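PDB 4EV1: anabena Tic22 from Anabaena sp., which probably acts as a thylakoid-associated chaperone in protein transport, as a cyanobacterial member of the Tic22-like family. Local coordinates for residues F106-L119 with V127-R139. Numbering follows the deposited sequence.
Sequences FKPVDQEIKGAMDL and VNQFKSVPMFAVR. With EDO (1,2-ethanediol), chain F.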
loop_
_atom_site.group_PDB
_atom_site.type_symbol
_atom_site.label_atom_id
_atom_site.label_comp_id
_atom_site.label_asym_id
_atom_site.label_seq_id
_atom_site.Cartn_x
_atom_site.Cartn_y
_atom_site.Cartn_z
ATOM N N PHE A 106 7.782 -1.999 -3.266
ATOM C CA PHE A 106 6.998 -1.547 -2.100
ATOM C C PHE A 106 7.421 -2.224 -0.778
ATOM O O PHE A 106 7.424 -3.444 -0.686
ATOM C CB PHE A 106 5.496 -1.746 -2.313
ATOM C CG PHE A 106 4.906 -0.867 -3.377
ATOM C CD1 PHE A 106 5.093 -1.169 -4.708
ATOM C CD2 PHE A 106 4.153 0.253 -3.052
ATOM C CE1 PHE A 106 4.544 -0.369 -5.701
ATOM C CE2 PHE A 106 3.615 1.037 -4.050
ATOM C CZ PHE A 106 3.829 0.715 -5.369
ATOM N N LYS A 107 7.742 -1.420 0.225
ATOM C CA LYS A 107 8.119 -1.889 1.574
ATOM C C LYS A 107 6.947 -1.795 2.526
ATOM O O LYS A 107 6.517 -0.673 2.906
ATOM C CB LYS A 107 9.290 -1.058 2.108
ATOM C CG LYS A 107 9.789 -1.384 3.539
ATOM C CD LYS A 107 10.262 -2.799 3.723
ATOM C CE LYS A 107 10.805 -3.061 5.137
ATOM N NZ LYS A 107 9.884 -2.492 6.178
ATOM N N PRO A 108 6.393 -2.970 2.913
ATOM C CA PRO A 108 5.311 -2.942 3.881
ATOM C C PRO A 108 5.860 -2.635 5.277
ATOM O O PRO A 108 7.051 -2.758 5.507
ATOM C CB PRO A 108 4.733 -4.350 3.832
ATOM C CG PRO A 108 5.807 -5.242 3.255
ATOM C CD PRO A 108 6.803 -4.343 2.531
ATOM N N VAL A 109 4.981 -2.230 6.176
ATOM C CA VAL A 109 5.368 -1.901 7.562
ATOM C C VAL A 109 5.661 -3.194 8.296
ATOM O O VAL A 109 4.896 -4.145 8.203
ATOM C CB VAL A 109 4.252 -1.120 8.250
ATOM C CG1 VAL A 109 4.578 -0.882 9.753
ATOM C CG2 VAL A 109 4.009 0.188 7.505
ATOM N N ASP A 110 6.790 -3.257 8.997
ATOM C CA ASP A 110 7.268 -4.522 9.600
ATOM C C ASP A 110 6.243 -5.151 10.531
ATOM O O ASP A 110 6.020 -6.347 10.487
ATOM C CB ASP A 110 8.589 -4.305 10.384
ATOM C CG ASP A 110 9.791 -4.048 9.476
ATOM O OD1 ASP A 110 9.827 -4.598 8.335
ATOM O OD2 ASP A 110 10.699 -3.300 9.929
ATOM N N GLN A 111 5.597 -4.326 11.347
ATOM C CA GLN A 111 4.551 -4.802 12.282
ATOM C C GLN A 111 3.402 -5.520 11.536
ATOM O O GLN A 111 2.790 -6.457 12.047
ATOM C CB GLN A 111 3.987 -3.607 13.068
ATOM C CG GLN A 111 3.099 -3.988 14.259
ATOM C CD GLN A 111 3.836 -4.845 15.281
ATOM O OE1 GLN A 111 5.072 -4.841 15.340
ATOM N NE2 GLN A 111 3.086 -5.597 16.085
ATOM N N GLU A 112 3.115 -5.084 10.317
ATOM C CA GLU A 112 1.977 -5.654 9.582
ATOM C C GLU A 112 2.341 -6.968 8.907
ATOM O O GLU A 112 1.503 -7.852 8.771
ATOM C CB GLU A 112 1.487 -4.691 8.525
ATOM C CG GLU A 112 1.154 -3.333 9.048
ATOM C CD GLU A 112 0.163 -3.297 10.193
ATOM O OE1 GLU A 112 -0.580 -4.273 10.426
ATOM O OE2 GLU A 112 0.077 -2.238 10.856
ATOM N N ILE A 113 3.585 -7.111 8.477
ATOM C CA ILE A 113 4.040 -8.434 8.046
ATOM C C ILE A 113 3.919 -9.456 9.203
ATOM O O ILE A 113 3.343 -10.531 9.030
ATOM C CB ILE A 113 5.484 -8.404 7.526
ATOM C CG1 ILE A 113 5.588 -7.528 6.269
ATOM C CG2 ILE A 113 5.962 -9.832 7.241
ATOM C CD1 ILE A 113 4.928 -8.123 5.098
ATOM N N LYS A 114 4.435 -9.091 10.372
ATOM C CA LYS A 114 4.381 -9.962 11.570
ATOM C C LYS A 114 2.942 -10.303 11.893
ATOM O O LYS A 114 2.608 -11.475 12.091
ATOM C CB LYS A 114 5.025 -9.294 12.798
ATOM C CG LYS A 114 5.354 -10.294 13.942
ATOM C CD LYS A 114 5.567 -9.580 15.276
ATOM C CE LYS A 114 5.844 -10.567 16.407
ATOM N NZ LYS A 114 5.119 -11.870 16.225
ATOM N N GLY A 115 2.085 -9.276 11.918
ATOM C CA GLY A 115 0.658 -9.456 12.160
ATOM C C GLY A 115 0.000 -10.392 11.182
ATOM O O GLY A 115 -0.872 -11.189 11.571
ATOM N N ALA A 116 0.409 -10.301 9.904
ATOM C CA ALA A 116 -0.160 -11.121 8.835
ATOM C C ALA A 116 0.169 -12.604 9.032
ATOM O O ALA A 116 -0.688 -13.461 8.878
ATOM C CB ALA A 116 0.364 -10.672 7.475
ATOM N N MET A 117 1.429 -12.894 9.315
ATOM C CA MET A 117 1.865 -14.267 9.586
ATOM C C MET A 117 1.173 -14.884 10.818
ATOM O O MET A 117 0.739 -16.034 10.771
ATOM C CB MET A 117 3.387 -14.281 9.736
ATOM C CG MET A 117 4.093 -14.094 8.407
ATOM S SD MET A 117 5.758 -13.547 8.719
ATOM C CE MET A 117 6.716 -14.350 7.454
ATOM N N ASP A 118 1.047 -14.111 11.897
ATOM C CA ASP A 118 0.318 -14.544 13.108
ATOM C C ASP A 118 -1.110 -14.973 12.769
ATOM O O ASP A 118 -1.554 -16.067 13.131
ATOM C CB ASP A 118 0.257 -13.404 14.135
ATOM C CG ASP A 118 1.618 -13.073 14.745
ATOM O OD1 ASP A 118 2.555 -13.890 14.611
ATOM O OD2 ASP A 118 1.750 -11.993 15.367
ATOM N N LEU A 119 -1.831 -14.108 12.063
ATOM C CA LEU A 119 -3.197 -14.433 11.622
ATOM C C LEU A 119 -3.252 -15.668 10.704
ATOM O O LEU A 119 -4.187 -16.476 10.802
ATOM C CB LEU A 119 -3.879 -13.225 10.967
ATOM C CG LEU A 119 -4.349 -12.100 11.888
ATOM C CD1 LEU A 119 -4.684 -10.859 11.077
ATOM C CD2 LEU A 119 -5.560 -12.537 12.707
ATOM N N VAL A 127 2.725 -19.546 7.281
ATOM C CA VAL A 127 3.657 -19.275 6.194
ATOM C C VAL A 127 5.045 -19.048 6.793
ATOM O O VAL A 127 5.159 -18.602 7.935
ATOM C CB VAL A 127 3.234 -18.028 5.350
ATOM C CG1 VAL A 127 1.790 -18.161 4.895
ATOM C CG2 VAL A 127 3.440 -16.740 6.138
ATOM N N ASN A 128 6.087 -19.345 6.016
ATOM C CA ASN A 128 7.475 -19.021 6.417
ATOM C C ASN A 128 7.919 -17.588 6.022
ATOM O O ASN A 128 8.872 -17.045 6.592
ATOM C CB ASN A 128 8.472 -20.091 5.930
ATOM C CG ASN A 128 8.583 -20.166 4.403
ATOM O OD1 ASN A 128 9.693 -20.183 3.851
ATOM N ND2 ASN A 128 7.439 -20.241 3.722
ATOM N N GLN A 129 7.212 -16.976 5.070
ATOM C CA GLN A 129 7.408 -15.546 4.752
ATOM C C GLN A 129 6.190 -14.933 4.010
ATOM O O GLN A 129 5.456 -15.653 3.319
ATOM C CB GLN A 129 8.713 -15.328 3.966
ATOM C CG GLN A 129 8.587 -15.438 2.446
ATOM C CD GLN A 129 9.938 -15.436 1.729
ATOM O OE1 GLN A 129 10.987 -15.156 2.325
ATOM N NE2 GLN A 129 9.911 -15.750 0.441
ATOM N N PHE A 130 5.991 -13.620 4.157
ATOM C CA PHE A 130 4.892 -12.905 3.485
ATOM C C PHE A 130 5.360 -11.993 2.337
ATOM O O PHE A 130 6.197 -11.106 2.521
ATOM C CB PHE A 130 4.066 -12.084 4.476
ATOM C CG PHE A 130 2.707 -11.702 3.951
ATOM C CD1 PHE A 130 1.643 -12.585 4.044
ATOM C CD2 PHE A 130 2.501 -10.462 3.339
ATOM C CE1 PHE A 130 0.369 -12.237 3.556
ATOM C CE2 PHE A 130 1.242 -10.104 2.844
ATOM C CZ PHE A 130 0.170 -10.987 2.948
ATOM N N LYS A 131 4.784 -12.217 1.160
ATOM C CA LYS A 131 5.030 -11.365 -0.000
ATOM C C LYS A 131 3.985 -10.252 -0.152
ATOM O O LYS A 131 2.798 -10.413 0.151
ATOM C CB LYS A 131 5.067 -12.211 -1.285
ATOM C CG LYS A 131 6.086 -13.360 -1.257
ATOM C CD LYS A 131 5.751 -14.409 -2.316
ATOM C CE LYS A 131 6.926 -15.325 -2.602
ATOM N NZ LYS A 131 6.512 -16.338 -3.624
ATOM N N SER A 132 4.447 -9.121 -0.625
ATOM C CA SER A 132 3.574 -7.992 -0.950
ATOM C C SER A 132 3.114 -7.284 0.328
ATOM O O SER A 132 3.545 -7.614 1.450
ATOM C CB SER A 132 2.369 -8.450 -1.816
ATOM O OG SER A 132 1.697 -7.340 -2.412
ATOM N N VAL A 133 2.232 -6.312 0.137
ATOM C CA VAL A 133 1.725 -5.478 1.232
ATOM C C VAL A 133 0.464 -6.143 1.747
ATOM O O VAL A 133 -0.460 -6.341 0.988
ATOM C CB VAL A 133 1.339 -4.087 0.737
ATOM C CG1 VAL A 133 0.830 -3.205 1.883
ATOM C CG2 VAL A 133 2.561 -3.391 0.051
ATOM N N PRO A 134 0.426 -6.520 3.033
ATOM C CA PRO A 134 -0.806 -7.180 3.472
ATOM C C PRO A 134 -1.952 -6.192 3.674
ATOM O O PRO A 134 -1.727 -4.971 3.770
ATOM C CB PRO A 134 -0.424 -7.820 4.815
ATOM C CG PRO A 134 0.749 -7.077 5.282
ATOM C CD PRO A 134 1.457 -6.487 4.076
ATOM N N MET A 135 -3.161 -6.739 3.640
ATOM C CA MET A 135 -4.384 -6.030 4.027
ATOM C C MET A 135 -5.241 -6.984 4.882
ATOM O O MET A 135 -5.110 -8.214 4.802
ATOM C CB MET A 135 -5.152 -5.587 2.795
ATOM C CG MET A 135 -4.347 -4.722 1.823
ATOM S SD MET A 135 -5.365 -4.007 0.508
ATOM C CE MET A 135 -6.054 -2.640 1.341
ATOM N N PHE A 136 -6.137 -6.425 5.675
ATOM C CA PHE A 136 -6.850 -7.202 6.649
ATOM C C PHE A 136 -8.308 -6.905 6.519
ATOM O O PHE A 136 -8.683 -5.736 6.505
ATOM C CB PHE A 136 -6.355 -6.879 8.048
ATOM C CG PHE A 136 -4.859 -6.963 8.175
ATOM C CD1 PHE A 136 -4.070 -5.854 7.943
ATOM C CD2 PHE A 136 -4.237 -8.166 8.487
ATOM C CE1 PHE A 136 -2.689 -5.925 8.041
ATOM C CE2 PHE A 136 -2.854 -8.239 8.603
ATOM C CZ PHE A 136 -2.082 -7.107 8.375
ATOM N N ALA A 137 -9.129 -7.966 6.433
ATOM C CA ALA A 137 -10.559 -7.770 6.253
ATOM C C ALA A 137 -11.278 -8.628 7.273
ATOM O O ALA A 137 -10.940 -9.819 7.455
ATOM C CB ALA A 137 -10.982 -8.139 4.818
ATOM N N VAL A 138 -12.249 -8.021 7.948
ATOM C CA VAL A 138 -13.009 -8.719 8.974
ATOM C C VAL A 138 -14.157 -9.502 8.358
ATOM O O VAL A 138 -14.865 -8.992 7.502
ATOM C CB VAL A 138 -13.527 -7.745 10.019
ATOM C CG1 VAL A 138 -14.479 -8.448 11.042
ATOM C CG2 VAL A 138 -12.327 -7.121 10.705
ATOM N N ARG A 139 -14.321 -10.743 8.799
ATOM C CA ARG A 139 -15.391 -11.592 8.270
ATOM C C ARG A 139 -16.241 -12.040 9.412
ATOM O O ARG A 139 -15.748 -12.190 10.531
ATOM C CB ARG A 139 -14.832 -12.827 7.586
ATOM C CG ARG A 139 -13.840 -12.557 6.480
ATOM C CD ARG A 139 -13.466 -13.853 5.809
ATOM N NE ARG A 139 -12.546 -14.651 6.607
ATOM C CZ ARG A 139 -11.820 -15.662 6.132
ATOM N NH1 ARG A 139 -11.896 -16.015 4.853
ATOM N NH2 ARG A 139 -10.999 -16.317 6.948
HETATM C C1 EDO F . 0.161 -0.269 7.362
HETATM O O1 EDO F . 0.671 0.490 6.277
HETATM C C2 EDO F . 0.365 0.466 8.676
HETATM O O2 EDO F . 0.864 -0.276 9.752
#
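Two phenylalanine rings meet helix 110-119 in different ways. Phe130 offers a face: the methyl of Ala116 sits over it as a CH-pi contact, CB 4.2 Å from the ring centroid and 14° off the normal, while Ile113 CD1 approaches obliquely, 3.8 Å from Phe130 CD2. Phe130 reaches there because its CG lies anti to the backbone N (chi1 -161°). Phe136 instead turns an edge to the helix, with Ala116 CA and Glu112 O near its ring plane; Glu112 O is 3.7 Å from Phe136 CZ. Leu119 CD1 and the carboxylate of Glu112, steeply tilted to the ring, approach Phe136 obliquely.

Alanine suits position 116, since one small methyl fits against Phe130, Phe136 and Pro134 together; Ala116 CB is 4.0 Å from Pro134 CB. Pro134, rigid and without an N-H to satisfy, packs its CD against Pro108 CB at 3.9 Å and its CG against the backbone O of Glu112. Farther along the helix the flexible Met117 lies across Val127, CG to CG2 3.5 Å, though Val127 is poorly ordered and its position less certain. The axes of helix 110-119 and strand 134-139 cross at 54°, 8.8 Å apart. Phe136 also rests on Lys165 and Ala168 of helix 165-175, so an alanine in its place would probably open a gap between the two helices and deprive Leu119 of its aromatic partner.

Contact between the segments is thus mainly apolar, a helix packed on a strand within the Tic22 fold, where strand 134-139 pairs antiparallel with strand 183-188. The buried Glu112 carboxylate is satisfied from outside, OE1 by the backbone N of Lys165 and OE2 by Ser164 OG; these two donors probably stabilise its negative charge beside an otherwise greasy core.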